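Local coordinates for protein 1d10 (Caenorhabditis elegans, PDB 1T9F) that is of unknown function but folds as a beta-trefoil of three MIR repeats, as in SDF2-like proteins, at residues 12-17 against 50-55; 21-26 against 44-49; 72-77 against 116-121; 141-146 against 170-175. One frame throughout, in Å; residues are numbered along the deposited sequence.

The four contacts sample all three MIR repeats of a beta-trefoil, in chain order 1 and 2, then 3, then 4. Contacts 1 and 3 each pair the first and last strand of a repeat and lie in the same six-stranded barrel, where strand 53-57 of contact 1 neighbours strand 74-79 of contact 3; their centres are about 14 Å apart. Contact 4 ties barrel strand 172-175, beside strand 12-17, to strand 142-146 of the other sheet. Contact 2 falls within the chain excursion spanned by contact 1, centres about 8 Å apart, joined to it by the K14-D47 salt bridge. Together they hold the repeats' strands in one closed barrel and tie it to the second sheet.

Contact 1 of 4, residues 12-17 against 50-55; sequences VLKFIN and NSHWQI
In the barrel of the beta-trefoil, the first and last strands of the MIR repeat at 4-58 meet in a short antiparallel pairing, V12 with Q54 and L13 with W53, their axes crossing at 116°. In the latter, hydrogen-bonded pair, L13 N donates to W53 O at 3.0 Å, nearly along the C=O axis, and W53 N returns a 3.0 Å bond to L13 O. Past this pair the two backbones diverge, and water 1 bridges them, accepting from F15 N at 2.7 Å and probably donating to S51 O. The F15 ring turns its edge to the face of the W53 five-membered ring in an offset edge-to-face pair, planes at 87°. L13 CG takes the crowded position between backbone N and carbonyl carbon (chi1 38°), and its CD2 meets I55 CD1 at 4.0 Å. K14 runs alongside H52 with CG over one face of the imidazole and CE 3.4 Å from H52 NE2, before NZ forms a salt bridge with D47. V12 CG1 touches the edge of the same ring. Strand 12-17 is flanked in the barrel by 172-175, strand 53-57 by 74-79, and W53 NE1 reaches back to L24 O in strand 23-27.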
loop_
_atom_site.group_PDB
_atom_site.type_symbol
_atom_site.label_atom_id
_atom_site.label_comp_id
_atom_site.label_asym_id
_atom_site.label_seq_id
_atom_site.Cartn_x
_atom_site.Cartn_y
_atom_site.Cartn_z
ATOM N N VAL A 12 8.759 -5.664 -8.196
ATOM C CA VAL A 12 9.072 -4.960 -6.956
ATOM C C VAL A 12 9.167 -3.488 -7.298
ATOM O O VAL A 12 9.894 -3.114 -8.218
ATOM C CB VAL A 12 10.426 -5.397 -6.365
ATOM C CG1 VAL A 12 10.745 -4.565 -5.139
ATOM C CG2 VAL A 12 10.385 -6.860 -5.995
ATOM N N LEU A 13 8.452 -2.652 -6.559
ATOM C CA LEU A 13 8.472 -1.227 -6.847
ATOM C C LEU A 13 8.109 -0.349 -5.659
ATOM O O LEU A 13 7.825 -0.846 -4.571
ATOM C CB LEU A 13 7.532 -0.954 -8.024
ATOM C CG LEU A 13 6.263 -1.805 -8.009
ATOM C CD1 LEU A 13 5.352 -1.301 -6.929
ATOM C CD2 LEU A 13 5.565 -1.765 -9.353
ATOM N N LYS A 14 8.144 0.962 -5.880
ATOM C CA LYS A 14 7.807 1.942 -4.857
ATOM C C LYS A 14 6.460 2.562 -5.196
ATOM O O LYS A 14 6.138 2.750 -6.371
ATOM C CB LYS A 14 8.857 3.056 -4.813
ATOM C CG LYS A 14 10.265 2.596 -4.504
ATOM C CD LYS A 14 11.264 3.664 -4.936
ATOM C CE LYS A 14 12.693 3.202 -4.750
ATOM N NZ LYS A 14 13.633 3.999 -5.599
ATOM N N PHE A 15 5.675 2.870 -4.168
ATOM C CA PHE A 15 4.374 3.500 -4.340
ATOM C C PHE A 15 4.503 4.936 -3.854
ATOM O O PHE A 15 4.676 5.184 -2.660
ATOM C CB PHE A 15 3.299 2.766 -3.532
ATOM C CG PHE A 15 2.935 1.417 -4.096
ATOM C CD1 PHE A 15 3.775 0.323 -3.921
ATOM C CD2 PHE A 15 1.781 1.258 -4.853
ATOM C CE1 PHE A 15 3.474 -0.905 -4.496
ATOM C CE2 PHE A 15 1.468 0.033 -5.436
ATOM C CZ PHE A 15 2.317 -1.049 -5.259
ATOM N N ILE A 16 4.415 5.880 -4.785
ATOM C CA ILE A 16 4.553 7.295 -4.457
ATOM C C ILE A 16 3.203 8.012 -4.383
ATOM O O ILE A 16 2.373 7.885 -5.285
ATOM C CB ILE A 16 5.431 8.007 -5.512
ATOM C CG1 ILE A 16 6.807 7.335 -5.573
ATOM C CG2 ILE A 16 5.561 9.499 -5.178
ATOM C CD1 ILE A 16 7.721 7.943 -6.603
ATOM N N ASN A 17 2.978 8.769 -3.316
ATOM C CA ASN A 17 1.714 9.484 -3.216
ATOM C C ASN A 17 1.746 10.660 -4.183
ATOM O O ASN A 17 2.593 11.553 -4.081
ATOM C CB ASN A 17 1.464 9.950 -1.783
ATOM C CG ASN A 17 0.069 10.507 -1.600
ATOM O OD1 ASN A 17 -0.167 11.690 -1.811
ATOM N ND2 ASN A 17 -0.867 9.650 -1.220
ATOM N N ASN A 50 13.484 0.024 2.609
ATOM C CA ASN A 50 12.266 -0.196 3.371
ATOM C C ASN A 50 11.044 0.397 2.664
ATOM O O ASN A 50 9.939 0.336 3.197
ATOM C CB ASN A 50 12.385 0.403 4.781
ATOM C CG ASN A 50 13.396 -0.340 5.649
ATOM O OD1 ASN A 50 13.282 -1.547 5.858
ATOM N ND2 ASN A 50 14.392 0.378 6.145
ATOM N N SER A 51 11.246 0.971 1.476
ATOM C CA SER A 51 10.138 1.550 0.716
ATOM C C SER A 51 9.773 0.664 -0.464
ATOM O O SER A 51 8.960 1.051 -1.314
ATOM C CB SER A 51 10.492 2.948 0.191
ATOM O OG SER A 51 10.661 3.866 1.259
ATOM N N HIS A 52 10.389 -0.514 -0.532
ATOM C CA HIS A 52 10.101 -1.436 -1.623
ATOM C C HIS A 52 9.038 -2.448 -1.252
ATOM O O HIS A 52 9.061 -3.020 -0.151
ATOM C CB HIS A 52 11.372 -2.156 -2.067
ATOM C CG HIS A 52 12.316 -1.268 -2.810
ATOM N ND1 HIS A 52 13.122 -0.350 -2.178
ATOM C CD2 HIS A 52 12.511 -1.091 -4.137
ATOM C CE1 HIS A 52 13.772 0.359 -3.084
ATOM N NE2 HIS A 52 13.419 -0.069 -4.281
ATOM N N TRP A 53 8.107 -2.648 -2.184
ATOM C CA TRP A 53 7.003 -3.580 -2.009
ATOM C C TRP A 53 6.903 -4.518 -3.200
ATOM O O TRP A 53 7.201 -4.137 -4.331
ATOM C CB TRP A 53 5.681 -2.824 -1.877
ATOM C CG TRP A 53 5.649 -1.854 -0.761
ATOM C CD1 TRP A 53 6.189 -0.601 -0.745
ATOM C CD2 TRP A 53 5.047 -2.054 0.515
ATOM N NE1 TRP A 53 5.958 -0.005 0.474
ATOM C CE2 TRP A 53 5.257 -0.877 1.264
ATOM C CE3 TRP A 53 4.345 -3.119 1.105
ATOM C CZ2 TRP A 53 4.790 -0.728 2.572
ATOM C CZ3 TRP A 53 3.879 -2.975 2.404
ATOM C CH2 TRP A 53 4.104 -1.784 3.124
ATOM N N GLN A 54 6.471 -5.746 -2.951
ATOM C CA GLN A 54 6.330 -6.706 -4.030
ATOM C C GLN A 54 4.876 -7.053 -4.264
ATOM O O GLN A 54 4.142 -7.404 -3.339
ATOM C CB GLN A 54 7.117 -7.979 -3.722
ATOM C CG GLN A 54 7.034 -9.013 -4.833
ATOM C CD GLN A 54 8.054 -10.113 -4.651
ATOM O OE1 GLN A 54 8.329 -10.529 -3.530
ATOM N NE2 GLN A 54 8.614 -10.597 -5.756
ATOM N N ILE A 55 4.458 -6.949 -5.515
ATOM C CA ILE A 55 3.089 -7.258 -5.882
ATOM C C ILE A 55 2.860 -8.761 -5.919
ATOM O O ILE A 55 3.577 -9.491 -6.607
ATOM C CB ILE A 55 2.746 -6.662 -7.258
ATOM C CG1 ILE A 55 2.925 -5.142 -7.208
ATOM C CG2 ILE A 55 1.312 -7.019 -7.638
ATOM C CD1 ILE A 55 2.780 -4.483 -8.529
HETATM O O HOH W 1 7.117 2.915 -1.889
#

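Contact 2 of 4, residues 21-26 against 44-49; sequences GSRLHS and KNSDDI
The two backbones are nearest where S22 CA lies 4.6 Å from K44 CA and then diverge, to 8.8 Å between H25 CA and D48 CA, with no backbone hydrogen bond between them. Side chains of strand 23-27 span the widening gap to an irregular loop. R23 bends at its second torsion (chi2 84°), which brings the guanidinium against the loop, so that S46 CA sits over one of its faces, 3.8 Å from NH1. NH1 also comes within 3.7 Å of D47 N, a buried amide that has no partner in the model. The D47 carboxylate turns to a salt bridge with K14. H25, with CG anti to its backbone N, points NE2 at D48 OD1 in a weak, bent hydrogen bond of 3.5 Å, ring and carboxylate planes 55° apart. Water 2, in the ring plane 2.8 Å from H25 NE2, donates to D48 OD1 at 3.0 Å. The nearby carboxylate may favour a protonated imidazole. D48 OD2 meanwhile takes N50 N. The loop leaves the end of strand 38-43, the antiparallel partner of 23-27, and R23 also rests on K14 and I16 of strand 12-17.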
loop_
_atom_site.group_PDB
_atom_site.type_symbol
_atom_site.label_atom_id
_atom_site.label_comp_id
_atom_site.label_asym_id
_atom_site.label_seq_id
_atom_site.Cartn_x
_atom_site.Cartn_y
_atom_site.Cartn_z
ATOM N N GLY A 21 4.098 13.231 -2.780
ATOM C CA GLY A 21 5.411 12.789 -3.235
ATOM C C GLY A 21 6.111 11.788 -2.316
ATOM O O GLY A 21 7.184 11.286 -2.648
ATOM N N SER A 22 5.511 11.494 -1.165
ATOM C CA SER A 22 6.090 10.545 -0.212
ATOM C C SER A 22 5.915 9.095 -0.686
ATOM O O SER A 22 4.978 8.787 -1.427
ATOM C CB SER A 22 5.433 10.728 1.156
ATOM O OG SER A 22 4.024 10.637 1.059
ATOM N N ARG A 23 6.814 8.211 -0.254
ATOM C CA ARG A 23 6.763 6.807 -0.656
ATOM C C ARG A 23 6.196 5.902 0.424
ATOM O O ARG A 23 6.548 6.043 1.598
ATOM C CB ARG A 23 8.157 6.296 -1.023
ATOM C CG ARG A 23 8.731 6.876 -2.294
ATOM C CD ARG A 23 9.398 8.212 -2.047
ATOM N NE ARG A 23 9.744 8.882 -3.298
ATOM C CZ ARG A 23 10.596 8.405 -4.197
ATOM N NH1 ARG A 23 11.206 7.243 -3.995
ATOM N NH2 ARG A 23 10.833 9.093 -5.305
ATOM N N LEU A 24 5.328 4.973 0.023
ATOM C CA LEU A 24 4.727 4.025 0.970
ATOM C C LEU A 24 5.903 3.343 1.640
ATOM O O LEU A 24 6.871 2.950 0.969
ATOM C CB LEU A 24 3.844 3.011 0.244
ATOM C CG LEU A 24 2.983 2.144 1.172
ATOM C CD1 LEU A 24 2.087 3.022 2.014
ATOM C CD2 LEU A 24 2.152 1.180 0.344
ATOM N N HIS A 25 5.806 3.147 2.950
ATOM C CA HIS A 25 6.960 2.643 3.683
ATOM C C HIS A 25 6.596 1.833 4.925
ATOM O O HIS A 25 5.500 1.971 5.485
ATOM C CB HIS A 25 7.767 3.897 4.070
ATOM C CG HIS A 25 9.074 3.641 4.759
ATOM N ND1 HIS A 25 9.182 3.521 6.127
ATOM C CD2 HIS A 25 10.340 3.596 4.277
ATOM C CE1 HIS A 25 10.458 3.416 6.460
ATOM N NE2 HIS A 25 11.180 3.460 5.355
ATOM N N SER A 26 7.508 0.966 5.336
ATOM C CA SER A 26 7.302 0.212 6.560
ATOM C C SER A 26 8.648 -0.007 7.229
ATOM O O SER A 26 9.689 0.317 6.659
ATOM C CB SER A 26 6.600 -1.109 6.311
ATOM O OG SER A 26 6.064 -1.577 7.541
ATOM N N LYS A 44 9.259 11.013 2.960
ATOM C CA LYS A 44 9.775 12.006 2.029
ATOM C C LYS A 44 11.282 11.772 2.051
ATOM O O LYS A 44 12.065 12.643 2.420
ATOM C CB LYS A 44 9.413 13.416 2.517
ATOM C CG LYS A 44 10.159 14.562 1.840
ATOM C CD LYS A 44 10.094 14.498 0.321
ATOM C CE LYS A 44 10.894 15.641 -0.304
ATOM N NZ LYS A 44 12.319 15.653 0.155
ATOM N N ASN A 45 11.668 10.558 1.677
ATOM C CA ASN A 45 13.062 10.134 1.655
ATOM C C ASN A 45 13.264 9.140 0.521
ATOM O O ASN A 45 13.114 7.928 0.703
ATOM C CB ASN A 45 13.428 9.482 2.993
ATOM C CG ASN A 45 14.559 8.481 2.864
ATOM O OD1 ASN A 45 15.644 8.812 2.391
ATOM N ND2 ASN A 45 14.305 7.245 3.282
ATOM N N SER A 46 13.612 9.668 -0.646
ATOM C CA SER A 46 13.830 8.862 -1.841
ATOM C C SER A 46 14.696 7.621 -1.638
ATOM O O SER A 46 15.389 7.480 -0.628
ATOM C CB SER A 46 14.451 9.728 -2.941
ATOM O OG SER A 46 14.715 8.958 -4.098
ATOM N N ASP A 47 14.634 6.727 -2.621
ATOM C CA ASP A 47 15.399 5.486 -2.637
ATOM C C ASP A 47 15.792 4.940 -1.259
ATOM O O ASP A 47 16.823 5.322 -0.696
ATOM C CB ASP A 47 16.657 5.680 -3.497
ATOM C CG ASP A 47 16.782 4.640 -4.603
ATOM O OD1 ASP A 47 17.747 4.718 -5.395
ATOM O OD2 ASP A 47 15.914 3.744 -4.683
ATOM N N ASP A 48 14.962 4.047 -0.725
ATOM C CA ASP A 48 15.208 3.411 0.571
ATOM C C ASP A 48 14.643 1.994 0.472
ATOM O O ASP A 48 13.499 1.801 0.054
ATOM C CB ASP A 48 14.513 4.186 1.701
ATOM C CG ASP A 48 14.781 3.590 3.085
ATOM O OD1 ASP A 48 14.338 4.187 4.090
ATOM O OD2 ASP A 48 15.430 2.528 3.173
ATOM N N ILE A 49 15.454 1.010 0.845
ATOM C CA ILE A 49 15.050 -0.387 0.775
ATOM C C ILE A 49 13.749 -0.697 1.524
ATOM O O ILE A 49 12.995 -1.582 1.119
ATOM C CB ILE A 49 16.188 -1.313 1.292
ATOM C CG1 ILE A 49 15.807 -2.783 1.078
ATOM C CG2 ILE A 49 16.465 -1.038 2.762
ATOM C CD1 ILE A 49 15.621 -3.170 -0.383
HETATM O O HOH W 2 13.592 3.024 6.794
#

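Contact 3 of 4, residues 72-77 against 116-121; sequences GDKIRL and DWTVIC
Residues 116-121 pair in antiparallel register with 72-77 in the barrel wall of the beta-trefoil, the strands crossing steeply and joining the last and first strands of the MIR repeat at 66-122. At the start, D116 OD2 faces the K74 ammonium through water 3, which accepts from K74 NZ at 2.5 Å and donates to D116 OD2 at 2.7 Å; the two charges do not touch directly. D116 OD1 lies beside the R76 chain, 3.5 Å from R76 CG, but well out of the guanidinium plane, so no N-H points at it. That oxygen accepts from L59 N, and R76 NE goes to P57 O. W117 forms the hydrogen-bonded pair with I75: I75 N donates to W117 O at 2.8 Å, and W117 N to I75 O at 2.8 Å. Its indole NE1 goes out to L86 O. T118, paired with K74 without hydrogen bonds, sets OG1 3.5 Å from K74 CG and turns its methyl CG2 onto the G72 carbonyl oxygen. V119 N gives D73 O an almost straight bond (176°), while its CG2 packs at 3.7 Å against I75 CD1, the two side chains crossing at about a right angle. I75 CG1 occupies the crowded rotamer (chi1 61°), and an alanine here, stripped of CG1, CG2 and CD1, would probably loosen the packing against V119 and the neighbouring I55 and W126. Next to the C71-C121 disulfide, V119 O accepts G72 N at 2.8 Å.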
loop_
_atom_site.group_PDB
_atom_site.type_symbol
_atom_site.label_atom_id
_atom_site.label_comp_id
_atom_site.label_asym_id
_atom_site.label_seq_id
_atom_site.Cartn_x
_atom_site.Cartn_y
_atom_site.Cartn_z
ATOM N N GLY A 72 -9.109 -3.482 -11.463
ATOM C CA GLY A 72 -10.261 -4.109 -10.859
ATOM C C GLY A 72 -9.868 -5.385 -10.134
ATOM O O GLY A 72 -10.591 -5.855 -9.257
ATOM N N ASP A 73 -8.731 -5.962 -10.505
ATOM C CA ASP A 73 -8.266 -7.179 -9.843
ATOM C C ASP A 73 -7.691 -6.857 -8.469
ATOM O O ASP A 73 -7.232 -5.741 -8.225
ATOM C CB ASP A 73 -7.195 -7.879 -10.689
ATOM C CG ASP A 73 -7.787 -8.839 -11.708
ATOM O OD1 ASP A 73 -7.004 -9.433 -12.477
ATOM O OD2 ASP A 73 -9.027 -9.005 -11.736
ATOM N N LYS A 74 -7.735 -7.833 -7.569
ATOM C CA LYS A 74 -7.193 -7.660 -6.232
ATOM C C LYS A 74 -5.742 -8.125 -6.218
ATOM O O LYS A 74 -5.350 -8.988 -7.006
ATOM C CB LYS A 74 -8.004 -8.466 -5.207
ATOM C CG LYS A 74 -9.374 -7.868 -4.923
ATOM C CD LYS A 74 -10.112 -8.597 -3.822
ATOM C CE LYS A 74 -10.592 -9.961 -4.275
ATOM N NZ LYS A 74 -11.473 -10.575 -3.244
ATOM N N ILE A 75 -4.943 -7.516 -5.349
ATOM C CA ILE A 75 -3.545 -7.891 -5.197
ATOM C C ILE A 75 -3.217 -7.825 -3.721
ATOM O O ILE A 75 -4.045 -7.430 -2.908
ATOM C CB ILE A 75 -2.575 -6.925 -5.911
ATOM C CG1 ILE A 75 -2.711 -5.509 -5.329
ATOM C CG2 ILE A 75 -2.829 -6.943 -7.398
ATOM C CD1 ILE A 75 -1.672 -4.511 -5.855
ATOM N N ARG A 76 -2.004 -8.244 -3.393
ATOM C CA ARG A 76 -1.485 -8.176 -2.044
ATOM C C ARG A 76 -0.138 -7.486 -2.224
ATOM O O ARG A 76 0.498 -7.626 -3.271
ATOM C CB ARG A 76 -1.306 -9.577 -1.451
ATOM C CG ARG A 76 -2.585 -10.167 -0.846
ATOM C CD ARG A 76 -2.317 -11.535 -0.232
ATOM N NE ARG A 76 -1.905 -12.481 -1.260
ATOM C CZ ARG A 76 -1.266 -13.623 -1.031
ATOM N NH1 ARG A 76 -0.957 -13.979 0.208
ATOM N NH2 ARG A 76 -0.919 -14.403 -2.050
ATOM N N LEU A 77 0.292 -6.723 -1.226
ATOM C CA LEU A 77 1.562 -6.025 -1.320
ATOM C C LEU A 77 2.470 -6.455 -0.176
ATOM O O LEU A 77 2.177 -6.209 0.994
ATOM C CB LEU A 77 1.346 -4.505 -1.278
ATOM C CG LEU A 77 0.756 -3.865 -2.540
ATOM C CD1 LEU A 77 0.486 -2.378 -2.299
ATOM C CD2 LEU A 77 1.737 -4.040 -3.705
ATOM N N ASP A 116 -5.911 -8.315 0.965
ATOM C CA ASP A 116 -6.359 -8.030 -0.400
ATOM C C ASP A 116 -6.758 -6.577 -0.671
ATOM O O ASP A 116 -7.549 -5.988 0.064
ATOM C CB ASP A 116 -7.548 -8.927 -0.786
ATOM C CG ASP A 116 -7.162 -10.392 -0.965
ATOM O OD1 ASP A 116 -5.981 -10.690 -1.260
ATOM O OD2 ASP A 116 -8.063 -11.253 -0.827
ATOM N N TRP A 117 -6.220 -6.021 -1.753
ATOM C CA TRP A 117 -6.520 -4.654 -2.166
ATOM C C TRP A 117 -6.921 -4.642 -3.642
ATOM O O TRP A 117 -6.248 -5.249 -4.477
ATOM C CB TRP A 117 -5.304 -3.742 -1.987
ATOM C CG TRP A 117 -4.836 -3.620 -0.570
ATOM C CD1 TRP A 117 -4.046 -4.502 0.107
ATOM C CD2 TRP A 117 -5.133 -2.561 0.348
ATOM N NE1 TRP A 117 -3.828 -4.058 1.388
ATOM C CE2 TRP A 117 -4.484 -2.871 1.566
ATOM C CE3 TRP A 117 -5.882 -1.383 0.262
ATOM C CZ2 TRP A 117 -4.562 -2.045 2.689
ATOM C CZ3 TRP A 117 -5.959 -0.556 1.383
ATOM C CH2 TRP A 117 -5.301 -0.894 2.581
ATOM N N THR A 118 -8.014 -3.954 -3.954
ATOM C CA THR A 118 -8.480 -3.857 -5.329
ATOM C C THR A 118 -7.744 -2.715 -6.000
ATOM O O THR A 118 -7.687 -1.607 -5.464
ATOM C CB THR A 118 -9.988 -3.568 -5.392
ATOM O OG1 THR A 118 -10.701 -4.619 -4.736
ATOM C CG2 THR A 118 -10.454 -3.483 -6.842
ATOM N N VAL A 119 -7.164 -2.979 -7.161
ATOM C CA VAL A 119 -6.443 -1.940 -7.875
ATOM C C VAL A 119 -7.447 -1.128 -8.684
ATOM O O VAL A 119 -8.172 -1.669 -9.518
ATOM C CB VAL A 119 -5.390 -2.521 -8.827
ATOM C CG1 VAL A 119 -4.553 -1.399 -9.417
ATOM C CG2 VAL A 119 -4.496 -3.502 -8.072
ATOM N N ILE A 120 -7.494 0.170 -8.419
ATOM C CA ILE A 120 -8.427 1.032 -9.125
ATOM C C ILE A 120 -7.725 1.890 -10.164
ATOM O O ILE A 120 -7.232 2.977 -9.862
ATOM C CB ILE A 120 -9.197 1.944 -8.143
ATOM C CG1 ILE A 120 -9.948 1.087 -7.131
ATOM C CG2 ILE A 120 -10.194 2.823 -8.902
ATOM C CD1 ILE A 120 -10.687 1.883 -6.096
ATOM N N CYS A 121 -7.643 1.370 -11.383
ATOM C CA CYS A 121 -7.051 2.106 -12.483
ATOM C C CYS A 121 -8.030 2.122 -13.658
ATOM O O CYS A 121 -8.984 1.344 -13.684
ATOM C CB CYS A 121 -5.687 1.533 -12.905
ATOM S SG CYS A 121 -5.370 -0.258 -13.115
HETATM O O HOH W 3 -10.770 -10.843 -0.879
#

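Contact 4 of 4, residues 141-146 against 170-175; sequences SYLSLS and SAWKVA
The indole of W172 lies at the centre of this buried contact, its NE1 donating to L143 O at 3.1 Å along a virtually straight N-H (178°). The oxygen lies in the indole plane, yet the donor stands well above the plane of the L143 carbonyl, 59° out of it. L143, with CG anti to its backbone N, folds CD2 over one face of the same ring, toward the rim, and brings CG to 3.9 Å from W172 CZ2. L145 CD2 meets the far end of the indole, 3.8 Å from W172 CH2. Beside this, S144 OG and S170 OG share a short 2.7 Å hydrogen bond in which either may be the donor. Water 4 bridges the two segments, lying 2.8 Å from L143 O and 3.0 Å from S170 O. A phenylalanine here in place of W172, without the indole N-H, would probably lose the grip on L143 O and weaken the link between the strands. In the next shell S170 OG is held by T167 N, and S144 OG by T163 OG1. The tryptophan-to-carbonyl bond recurs in the other two repeats, W53 to L24 and W117 to L86. Strand 142-146 pairs with 158-163, where V160 packs on L143 and L145, while strand 172-175 lies in the barrel between 12-17 and 131-136, W172 resting on N17 and F132.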
loop_
_atom_site.group_PDB
_atom_site.type_symbol
_atom_site.label_atom_id
_atom_site.label_comp_id
_atom_site.label_asym_id
_atom_site.label_seq_id
_atom_site.Cartn_x
_atom_site.Cartn_y
_atom_site.Cartn_z
ATOM N N SER A 141 -12.209 0.491 2.401
ATOM C CA SER A 141 -11.480 1.727 2.666
ATOM C C SER A 141 -10.365 1.934 1.660
ATOM O O SER A 141 -9.717 0.977 1.227
ATOM C CB SER A 141 -10.890 1.707 4.077
ATOM O OG SER A 141 -11.888 1.403 5.035
ATOM N N TYR A 142 -10.148 3.192 1.294
ATOM C CA TYR A 142 -9.113 3.548 0.345
ATOM C C TYR A 142 -7.802 3.802 1.081
ATOM O O TYR A 142 -7.789 4.390 2.167
ATOM C CB TYR A 142 -9.519 4.807 -0.412
ATOM C CG TYR A 142 -10.715 4.622 -1.317
ATOM C CD1 TYR A 142 -10.567 4.099 -2.598
ATOM C CD2 TYR A 142 -12.000 4.975 -0.893
ATOM C CE1 TYR A 142 -11.664 3.930 -3.440
ATOM C CE2 TYR A 142 -13.108 4.809 -1.729
ATOM C CZ TYR A 142 -12.931 4.285 -3.001
ATOM O OH TYR A 142 -14.019 4.106 -3.836
ATOM N N LEU A 143 -6.700 3.343 0.502
ATOM C CA LEU A 143 -5.391 3.565 1.110
ATOM C C LEU A 143 -5.158 5.059 0.916
ATOM O O LEU A 143 -5.176 5.537 -0.217
ATOM C CB LEU A 143 -4.321 2.761 0.361
ATOM C CG LEU A 143 -2.878 2.920 0.845
ATOM C CD1 LEU A 143 -2.735 2.304 2.225
ATOM C CD2 LEU A 143 -1.941 2.241 -0.144
ATOM N N SER A 144 -4.955 5.799 2.003
ATOM C CA SER A 144 -4.769 7.244 1.878
ATOM C C SER A 144 -3.874 7.851 2.941
ATOM O O SER A 144 -3.742 7.313 4.040
ATOM C CB SER A 144 -6.123 7.964 1.966
ATOM O OG SER A 144 -7.103 7.380 1.128
ATOM N N LEU A 145 -3.254 8.976 2.601
ATOM C CA LEU A 145 -2.442 9.693 3.569
ATOM C C LEU A 145 -3.487 10.523 4.317
ATOM O O LEU A 145 -4.307 11.208 3.694
ATOM C CB LEU A 145 -1.437 10.615 2.871
ATOM C CG LEU A 145 -0.335 9.929 2.057
ATOM C CD1 LEU A 145 0.689 10.965 1.602
ATOM C CD2 LEU A 145 0.339 8.865 2.912
ATOM N N SER A 146 -3.484 10.431 5.640
ATOM C CA SER A 146 -4.440 11.167 6.463
ATOM C C SER A 146 -4.132 12.654 6.456
ATOM O O SER A 146 -5.004 13.476 6.724
ATOM C CB SER A 146 -4.388 10.669 7.905
ATOM O OG SER A 146 -3.169 11.058 8.506
ATOM N N SER A 170 -5.581 9.986 -1.547
ATOM C CA SER A 170 -5.866 8.644 -2.068
ATOM C C SER A 170 -5.209 8.277 -3.400
ATOM O O SER A 170 -5.188 7.107 -3.780
ATOM C CB SER A 170 -7.379 8.453 -2.206
ATOM O OG SER A 170 -8.047 8.738 -0.986
ATOM N N ALA A 171 -4.673 9.259 -4.112
ATOM C CA ALA A 171 -4.049 8.981 -5.400
ATOM C C ALA A 171 -2.588 8.550 -5.275
ATOM O O ALA A 171 -1.786 9.224 -4.633
ATOM C CB ALA A 171 -4.155 10.197 -6.297
ATOM N N TRP A 172 -2.251 7.422 -5.892
ATOM C CA TRP A 172 -0.884 6.912 -5.863
ATOM C C TRP A 172 -0.341 6.726 -7.272
ATOM O O TRP A 172 -1.097 6.644 -8.245
ATOM C CB TRP A 172 -0.815 5.565 -5.125
ATOM C CG TRP A 172 -1.286 5.637 -3.699
ATOM C CD1 TRP A 172 -2.571 5.522 -3.252
ATOM C CD2 TRP A 172 -0.477 5.879 -2.541
ATOM N NE1 TRP A 172 -2.616 5.678 -1.883
ATOM C CE2 TRP A 172 -1.341 5.902 -1.423
ATOM C CE3 TRP A 172 0.899 6.084 -2.342
ATOM C CZ2 TRP A 172 -0.877 6.124 -0.122
ATOM C CZ3 TRP A 172 1.359 6.304 -1.043
ATOM C CH2 TRP A 172 0.470 6.323 0.049
ATOM N N LYS A 173 0.978 6.633 -7.352
ATOM C CA LYS A 173 1.696 6.451 -8.603
ATOM C C LYS A 173 2.819 5.446 -8.350
ATOM O O LYS A 173 3.465 5.482 -7.304
ATOM C CB LYS A 173 2.279 7.791 -9.052
ATOM C CG LYS A 173 3.236 7.708 -10.207
ATOM C CD LYS A 173 3.940 9.049 -10.424
ATOM C CE LYS A 173 4.718 9.461 -9.176
ATOM N NZ LYS A 173 5.503 10.710 -9.357
ATOM N N VAL A 174 3.050 4.555 -9.309
ATOM C CA VAL A 174 4.085 3.540 -9.180
ATOM C C VAL A 174 5.400 4.005 -9.793
ATOM O O VAL A 174 5.413 4.842 -10.690
ATOM C CB VAL A 174 3.645 2.218 -9.863
ATOM C CG1 VAL A 174 4.839 1.328 -10.118
ATOM C CG2 VAL A 174 2.648 1.489 -8.980
ATOM N N ALA A 175 6.505 3.466 -9.292
ATOM C CA ALA A 175 7.831 3.804 -9.801
ATOM C C ALA A 175 8.757 2.618 -9.559
ATOM O O ALA A 175 8.666 1.937 -8.531
ATOM C CB ALA A 175 8.369 5.051 -9.097
HETATM O O HOH W 4 -6.321 4.614 -2.629
#